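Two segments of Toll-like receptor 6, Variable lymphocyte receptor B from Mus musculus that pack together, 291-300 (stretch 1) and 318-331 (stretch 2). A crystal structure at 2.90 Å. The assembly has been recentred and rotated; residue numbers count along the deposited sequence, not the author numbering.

Stretch 1 (291-300) RIDREEFTYS
Stretch 2, residues 318-331: LFSKEALYSVFAEM

An extended segment packs along a helix through apolar and CH-pi contacts, pinned by a single hydrogen bond between the stretches. Stretch 1 has no regular helix or strand. Stretch 2 is loop or turn through Ser320; its helix runs to Ala329, kinked at Val327 and Phe328, and Glu330 leaves helical phi/psi (-82/21). Both run the same way: CA of Ile292 lies 5.8 Å from CA of Phe319, CA of Arg294 4.6 Å from CA of Ala323, CA of Phe297 7.6 Å from CA of Val327, and CA of Tyr299 6.3 Å from CA of Met331. About 650 Å² is buried.

Ile292 (m, t) is buried, its CD1 3.6 Å from the centroid of the Phe319 ring, whose flat face (chi1 p, chi2 91°) suits a methyl. Ile292 CG2 also meets Leu324 CB at 4.0 Å. Ala323 lies where the paired CA atoms come closest; its small CB sits 3.5 Å from Asp293 O. Arg294 stays exposed; its NH1 is 4.2 Å from Glu322 OE2, too far for a salt bridge.

Phe297 (p, chi2 98°) takes Val327 CG2 over one face, 4.0 Å from the ring centroid. Tyr299 (m, chi2 112°) combines ring and donor: OH donates to Val327 O at 2.5 Å, near the kink. Met331 (m, t, t) lays CG over the Tyr299 ring, 4.0 Å from its centroid.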

ATOM      1  N   ARG B 291      22.963 -10.927  11.119  1.00 59.01           N
ATOM      2  CA  ARG B 291      22.287 -10.411  12.293  1.00 54.75           C
ATOM      3  C   ARG B 291      22.355  -8.901  12.219  1.00 66.62           C
ATOM      4  O   ARG B 291      23.192  -8.345  11.517  1.00 75.53           O
ATOM      5  CB  ARG B 291      22.943 -10.931  13.577  1.00 44.17           C
ATOM      6  CG  ARG B 291      24.458 -11.118  13.482  1.00 68.20           C
ATOM      7  CD  ARG B 291      25.033 -12.024  14.563  1.00 64.88           C
ATOM      8  NE  ARG B 291      24.697 -11.517  15.890  1.00 90.42           N
ATOM      9  CZ  ARG B 291      23.656 -11.927  16.614  1.00114.23           C
ATOM     10  NH1 ARG B 291      22.836 -12.860  16.142  1.00125.32           N
ATOM     11  NH2 ARG B 291      23.433 -11.406  17.815  1.00113.79           N
ATOM     12  N   ILE B 292      21.450  -8.241  12.927  1.00 67.59           N
ATOM     13  CA  ILE B 292      21.489  -6.798  13.054  1.00 56.13           C
ATOM     14  C   ILE B 292      21.442  -6.422  14.536  1.00 62.26           C
ATOM     15  O   ILE B 292      20.398  -6.520  15.181  1.00 68.77           O
ATOM     16  CB  ILE B 292      20.330  -6.138  12.300  1.00 50.39           C
ATOM     17  CG1 ILE B 292      20.348  -6.544  10.824  1.00 54.88           C
ATOM     18  CG2 ILE B 292      20.397  -4.638  12.436  1.00 47.39           C
ATOM     19  CD1 ILE B 292      19.211  -5.924   9.984  1.00 31.87           C
ATOM     20  N   ASP B 293      22.587  -6.020  15.081  1.00 62.31           N
ATOM     21  CA  ASP B 293      22.679  -5.645  16.488  1.00 58.61           C
ATOM     22  C   ASP B 293      23.051  -4.181  16.612  1.00 63.54           C
ATOM     23  O   ASP B 293      23.290  -3.504  15.599  1.00 75.81           O
ATOM     24  CB  ASP B 293      23.690  -6.520  17.221  1.00 56.89           C
ATOM     25  CG  ASP B 293      23.371  -8.002  17.104  1.00 74.27           C
ATOM     26  OD1 ASP B 293      24.181  -8.736  16.500  1.00 83.06           O
ATOM     27  OD2 ASP B 293      22.305  -8.437  17.595  1.00 77.42           O
ATOM     28  N   ARG B 294      23.068  -3.682  17.844  1.00 55.44           N
ATOM     29  CA  ARG B 294      23.454  -2.295  18.074  1.00 74.43           C
ATOM     30  C   ARG B 294      24.957  -2.166  17.897  1.00 87.50           C
ATOM     31  O   ARG B 294      25.731  -2.776  18.634  1.00 92.65           O
ATOM     32  CB  ARG B 294      23.026  -1.811  19.464  1.00 78.49           C
ATOM     33  CG  ARG B 294      21.800  -0.910  19.459  1.00 96.57           C
ATOM     34  CD  ARG B 294      21.334  -0.562  20.878  1.00113.73           C
ATOM     35  NE  ARG B 294      20.453  -1.577  21.463  1.00123.54           N
ATOM     36  CZ  ARG B 294      19.132  -1.605  21.300  1.00116.74           C
ATOM     37  NH1 ARG B 294      18.537  -0.671  20.564  1.00108.69           N
ATOM     38  NH2 ARG B 294      18.405  -2.563  21.869  1.00107.72           N
ATOM     39  N   GLU B 295      25.370  -1.383  16.903  1.00 84.48           N
ATOM     40  CA  GLU B 295      26.789  -1.221  16.611  1.00 75.60           C
ATOM     41  C   GLU B 295      27.307   0.152  17.031  1.00 76.60           C
ATOM     42  O   GLU B 295      26.597   1.156  16.936  1.00 80.36           O
ATOM     43  CB  GLU B 295      27.061  -1.468  15.124  1.00 73.28           C
ATOM     44  CG  GLU B 295      26.655  -2.860  14.645  1.00 83.20           C
ATOM     45  CD  GLU B 295      27.552  -3.961  15.182  1.00 91.53           C
ATOM     46  OE1 GLU B 295      28.780  -3.740  15.239  1.00105.02           O
ATOM     47  OE2 GLU B 295      27.031  -5.045  15.536  1.00 84.53           O
ATOM     48  N   GLU B 296      28.547   0.185  17.505  1.00 75.50           N
ATOM     49  CA  GLU B 296      29.175   1.436  17.901  1.00 80.47           C
ATOM     50  C   GLU B 296      29.490   2.290  16.684  1.00 78.34           C
ATOM     51  O   GLU B 296      29.979   1.791  15.667  1.00 81.28           O
ATOM     52  CB  GLU B 296      30.450   1.177  18.708  1.00 97.43           C
ATOM     53  CG  GLU B 296      30.204   0.436  20.012  1.00119.48           C
ATOM     54  CD  GLU B 296      28.988   0.963  20.757  1.00136.46           C
ATOM     55  OE1 GLU B 296      28.885   2.200  20.925  1.00142.37           O
ATOM     56  OE2 GLU B 296      28.135   0.140  21.171  1.00138.84           O
ATOM     57  N   PHE B 297      29.199   3.579  16.792  1.00 74.49           N
ATOM     58  CA  PHE B 297      29.514   4.518  15.728  1.00 75.71           C
ATOM     59  C   PHE B 297      29.360   5.955  16.212  1.00 83.89           C
ATOM     60  O   PHE B 297      28.485   6.257  17.022  1.00 88.80           O
ATOM     61  CB  PHE B 297      28.632   4.274  14.499  1.00 68.29           C
ATOM     62  CG  PHE B 297      27.169   4.491  14.750  1.00 73.72           C
ATOM     63  CD1 PHE B 297      26.562   5.686  14.397  1.00 75.97           C
ATOM     64  CD2 PHE B 297      26.400   3.498  15.351  1.00 73.07           C
ATOM     65  CE1 PHE B 297      25.209   5.888  14.639  1.00 79.51           C
ATOM     66  CE2 PHE B 297      25.059   3.687  15.596  1.00 70.17           C
ATOM     67  CZ  PHE B 297      24.457   4.883  15.237  1.00 77.28           C
ATOM     68  N   THR B 298      30.236   6.825  15.725  1.00 85.10           N
ATOM     69  CA  THR B 298      30.093   8.263  15.896  1.00 88.37           C
ATOM     70  C   THR B 298      30.398   8.922  14.564  1.00 90.88           C
ATOM     71  O   THR B 298      31.366   8.564  13.892  1.00 98.09           O
ATOM     72  CB  THR B 298      31.039   8.852  16.994  1.00 86.91           C
ATOM     73  OG1 THR B 298      32.207   8.031  17.150  1.00 76.48           O
ATOM     74  CG2 THR B 298      30.312   8.969  18.335  1.00 90.81           C
ATOM     75  N   TYR B 299      29.566   9.880  14.177  1.00 82.81           N
ATOM     76  CA  TYR B 299      29.810  10.643  12.963  1.00 71.50           C
ATOM     77  C   TYR B 299      30.442  11.992  13.256  1.00 75.22           C
ATOM     78  O   TYR B 299      29.793  12.890  13.794  1.00 63.05           O
ATOM     79  CB  TYR B 299      28.514  10.840  12.209  1.00 65.74           C
ATOM     80  CG  TYR B 299      27.944   9.546  11.742  1.00 71.85           C
ATOM     81  CD1 TYR B 299      26.770   9.051  12.281  1.00 63.63           C
ATOM     82  CD2 TYR B 299      28.602   8.796  10.784  1.00 76.19           C
ATOM     83  CE1 TYR B 299      26.254   7.865  11.862  1.00 63.37           C
ATOM     84  CE2 TYR B 299      28.092   7.606  10.356  1.00 85.02           C
ATOM     85  CZ  TYR B 299      26.914   7.144  10.896  1.00 80.54           C
ATOM     86  OH  TYR B 299      26.396   5.949  10.463  1.00 85.99           O
ATOM     87  N   SER B 300      31.714  12.122  12.894  1.00 81.94           N
ATOM     88  CA  SER B 300      32.439  13.363  13.090  1.00 83.33           C
ATOM     89  C   SER B 300      32.524  14.087  11.767  1.00 84.16           C
ATOM     90  O   SER B 300      32.108  13.555  10.743  1.00 81.70           O
ATOM     91  CB  SER B 300      33.850  13.080  13.593  1.00 89.97           C
ATOM     92  OG  SER B 300      33.854  12.013  14.524  1.00100.52           O
ATOM     93  N   LEU B 318      14.285 -10.762  12.582  1.00 55.47           N
ATOM     94  CA  LEU B 318      14.154 -10.297  13.956  1.00 58.31           C
ATOM     95  C   LEU B 318      15.368  -9.461  14.390  1.00 66.05           C
ATOM     96  O   LEU B 318      16.497  -9.952  14.445  1.00 68.19           O
ATOM     97  CB  LEU B 318      13.963 -11.472  14.914  1.00 57.65           C
ATOM     98  CG  LEU B 318      13.118 -12.659  14.466  1.00 56.73           C
ATOM     99  CD1 LEU B 318      12.956 -13.666  15.609  1.00 61.62           C
ATOM    100  CD2 LEU B 318      11.787 -12.166  13.997  1.00 50.67           C
ATOM    101  N   PHE B 319      15.122  -8.200  14.710  1.00 67.27           N
ATOM    102  CA  PHE B 319      16.173  -7.324  15.194  1.00 70.00           C
ATOM    103  C   PHE B 319      15.582  -6.003  15.639  1.00 76.04           C
ATOM    104  O   PHE B 319      14.503  -5.636  15.202  1.00 86.79           O
ATOM    105  CB  PHE B 319      17.193  -7.083  14.096  1.00 56.60           C
ATOM    106  CG  PHE B 319      16.639  -6.394  12.901  1.00 55.11           C
ATOM    107  CD1 PHE B 319      16.674  -5.010  12.804  1.00 58.82           C
ATOM    108  CD2 PHE B 319      16.094  -7.125  11.855  1.00 54.71           C
ATOM    109  CE1 PHE B 319      16.166  -4.359  11.676  1.00 57.96           C
ATOM    110  CE2 PHE B 319      15.591  -6.483  10.727  1.00 58.03           C
ATOM    111  CZ  PHE B 319      15.627  -5.096  10.638  1.00 53.19           C
ATOM    112  N   SER B 320      16.275  -5.279  16.505  1.00 75.25           N
ATOM    113  CA  SER B 320      15.760  -3.981  16.908  1.00 75.43           C
ATOM    114  C   SER B 320      15.912  -2.971  15.776  1.00 77.67           C
ATOM    115  O   SER B 320      17.024  -2.639  15.380  1.00 75.53           O
ATOM    116  CB  SER B 320      16.458  -3.468  18.161  1.00 71.61           C
ATOM    117  OG  SER B 320      16.063  -2.131  18.416  1.00 73.73           O
ATOM    118  N   LYS B 321      14.794  -2.476  15.257  1.00 74.21           N
ATOM    119  CA  LYS B 321      14.849  -1.577  14.111  1.00 65.61           C
ATOM    120  C   LYS B 321      15.620  -0.279  14.404  1.00 68.42           C
ATOM    121  O   LYS B 321      16.156   0.349  13.483  1.00 67.18           O
ATOM    122  CB  LYS B 321      13.448  -1.300  13.548  1.00 63.08           C
ATOM    123  CG  LYS B 321      12.813  -2.489  12.826  1.00 66.00           C
ATOM    124  CD  LYS B 321      12.419  -3.585  13.818  1.00 75.61           C
ATOM    125  CE  LYS B 321      12.044  -4.867  13.106  1.00 60.92           C
ATOM    126  NZ  LYS B 321      12.707  -4.899  11.785  1.00 59.33           N
ATOM    127  N   GLU B 322      15.691   0.116  15.676  1.00 67.77           N
ATOM    128  CA  GLU B 322      16.545   1.240  16.063  1.00 69.38           C
ATOM    129  C   GLU B 322      17.976   0.978  15.597  1.00 66.17           C
ATOM    130  O   GLU B 322      18.588   1.817  14.932  1.00 51.32           O
ATOM    131  CB  GLU B 322      16.521   1.457  17.575  1.00 70.82           C
ATOM    132  CG  GLU B 322      15.347   2.283  18.069  1.00 95.19           C
ATOM    133  CD  GLU B 322      14.767   1.765  19.387  1.00119.38           C
ATOM    134  OE1 GLU B 322      14.391   2.602  20.242  1.00122.09           O
ATOM    135  OE2 GLU B 322      14.678   0.524  19.568  1.00124.48           O
ATOM    136  N   ALA B 323      18.478  -0.211  15.930  1.00 75.88           N
ATOM    137  CA  ALA B 323      19.862  -0.609  15.664  1.00 68.78           C
ATOM    138  C   ALA B 323      20.262  -0.415  14.217  1.00 64.98           C
ATOM    139  O   ALA B 323      21.439  -0.204  13.913  1.00 73.13           O
ATOM    140  CB  ALA B 323      20.085  -2.055  16.076  1.00 59.70           C
ATOM    141  N   LEU B 324      19.276  -0.499  13.332  1.00 61.50           N
ATOM    142  CA  LEU B 324      19.498  -0.358  11.904  1.00 56.26           C
ATOM    143  C   LEU B 324      19.232   1.076  11.460  1.00 61.08           C
ATOM    144  O   LEU B 324      20.091   1.684  10.836  1.00 70.38           O
ATOM    145  CB  LEU B 324      18.627  -1.354  11.125  1.00 63.14           C
ATOM    146  CG  LEU B 324      18.417  -1.147   9.617  1.00 67.59           C
ATOM    147  CD1 LEU B 324      19.652  -1.519   8.815  1.00 76.54           C
ATOM    148  CD2 LEU B 324      17.241  -1.954   9.141  1.00 46.84           C
ATOM    149  N   TYR B 325      18.066   1.629  11.793  1.00 60.08           N
ATOM    150  CA  TYR B 325      17.689   2.948  11.264  1.00 71.81           C
ATOM    151  C   TYR B 325      18.485   4.126  11.847  1.00 73.56           C
ATOM    152  O   TYR B 325      18.679   5.150  11.183  1.00 68.85           O
ATOM    153  CB  TYR B 325      16.180   3.221  11.390  1.00 69.98           C
ATOM    154  CG  TYR B 325      15.297   2.263  10.617  1.00 67.64           C
ATOM    155  CD1 TYR B 325      14.124   1.773  11.174  1.00 64.47           C
ATOM    156  CD2 TYR B 325      15.637   1.844   9.340  1.00 65.20           C
ATOM    157  CE1 TYR B 325      13.314   0.896  10.483  1.00 59.35           C
ATOM    158  CE2 TYR B 325      14.829   0.963   8.637  1.00 61.39           C
ATOM    159  CZ  TYR B 325      13.667   0.492   9.217  1.00 59.84           C
ATOM    160  OH  TYR B 325      12.858  -0.395   8.536  1.00 57.04           O
ATOM    161  N   SER B 326      18.948   4.000  13.081  1.00 72.32           N
ATOM    162  CA  SER B 326      19.651   5.122  13.694  1.00 74.02           C
ATOM    163  C   SER B 326      21.012   5.361  13.020  1.00 76.77           C
ATOM    164  O   SER B 326      21.445   6.502  12.859  1.00 68.45           O
ATOM    165  CB  SER B 326      19.789   4.913  15.196  1.00 60.79           C
ATOM    166  OG  SER B 326      20.511   3.725  15.440  1.00 73.29           O
ATOM    167  N   VAL B 327      21.666   4.277  12.616  1.00 78.38           N
ATOM    168  CA  VAL B 327      22.922   4.345  11.872  1.00 68.22           C
ATOM    169  C   VAL B 327      22.859   5.301  10.676  1.00 67.08           C
ATOM    170  O   VAL B 327      23.870   5.890  10.301  1.00 65.31           O
ATOM    171  CB  VAL B 327      23.341   2.941  11.404  1.00 64.24           C
ATOM    172  CG1 VAL B 327      24.403   3.011  10.321  1.00 55.07           C
ATOM    173  CG2 VAL B 327      23.811   2.121  12.595  1.00 69.48           C
ATOM    174  N   PHE B 328      21.675   5.453  10.081  1.00 65.55           N
ATOM    175  CA  PHE B 328      21.465   6.432   9.011  1.00 57.34           C
ATOM    176  C   PHE B 328      20.910   7.751   9.539  1.00 58.03           C
ATOM    177  O   PHE B 328      21.310   8.817   9.097  1.00 50.34           O
ATOM    178  CB  PHE B 328      20.503   5.900   7.946  1.00 57.55           C
ATOM    179  CG  PHE B 328      20.951   4.636   7.303  1.00 57.62           C
ATOM    180  CD1 PHE B 328      20.380   3.426   7.660  1.00 55.01           C
ATOM    181  CD2 PHE B 328      21.943   4.650   6.342  1.00 54.04           C
ATOM    182  CE1 PHE B 328      20.795   2.251   7.071  1.00 52.04           C
ATOM    183  CE2 PHE B 328      22.361   3.475   5.750  1.00 54.31           C
ATOM    184  CZ  PHE B 328      21.786   2.273   6.118  1.00 50.16           C
ATOM    185  N   ALA B 329      19.967   7.681  10.469  1.00 61.12           N
ATOM    186  CA  ALA B 329      19.279   8.884  10.908  1.00 62.18           C
ATOM    187  C   ALA B 329      20.253   9.891  11.505  1.00 68.09           C
ATOM    188  O   ALA B 329      20.167  11.093  11.232  1.00 71.83           O
ATOM    189  CB  ALA B 329      18.187   8.534  11.889  1.00 63.95           C
ATOM    190  N   GLU B 330      21.194   9.386  12.300  1.00 71.96           N
ATOM    191  CA  GLU B 330      22.205  10.220  12.954  1.00 70.44           C
ATOM    192  C   GLU B 330      23.397  10.582  12.055  1.00 70.21           C
ATOM    193  O   GLU B 330      24.460  10.923  12.565  1.00 80.33           O
ATOM    194  CB  GLU B 330      22.749   9.538  14.222  1.00 62.63           C
ATOM    195  CG  GLU B 330      21.723   8.824  15.099  1.00 73.11           C
ATOM    196  CD  GLU B 330      22.294   8.455  16.465  1.00 76.21           C
ATOM    197  OE1 GLU B 330      22.017   7.340  16.977  1.00 73.72           O
ATOM    198  OE2 GLU B 330      23.028   9.292  17.028  1.00 63.96           O
ATOM    199  N   MET B 331      23.241  10.502  10.736  1.00 67.59           N
ATOM    200  CA  MET B 331      24.335  10.859   9.827  1.00 71.82           C
ATOM    201  C   MET B 331      24.377  12.361   9.615  1.00 76.30           C
ATOM    202  O   MET B 331      23.330  13.008   9.518  1.00 83.51           O
ATOM    203  CB  MET B 331      24.219  10.149   8.472  1.00 66.47           C
ATOM    204  CG  MET B 331      24.567   8.673   8.507  1.00 62.57           C
ATOM    205  SD  MET B 331      24.457   7.853   6.905  1.00 66.52           S
ATOM    206  CE  MET B 331      25.455   6.413   7.277  1.00 50.10           C
TER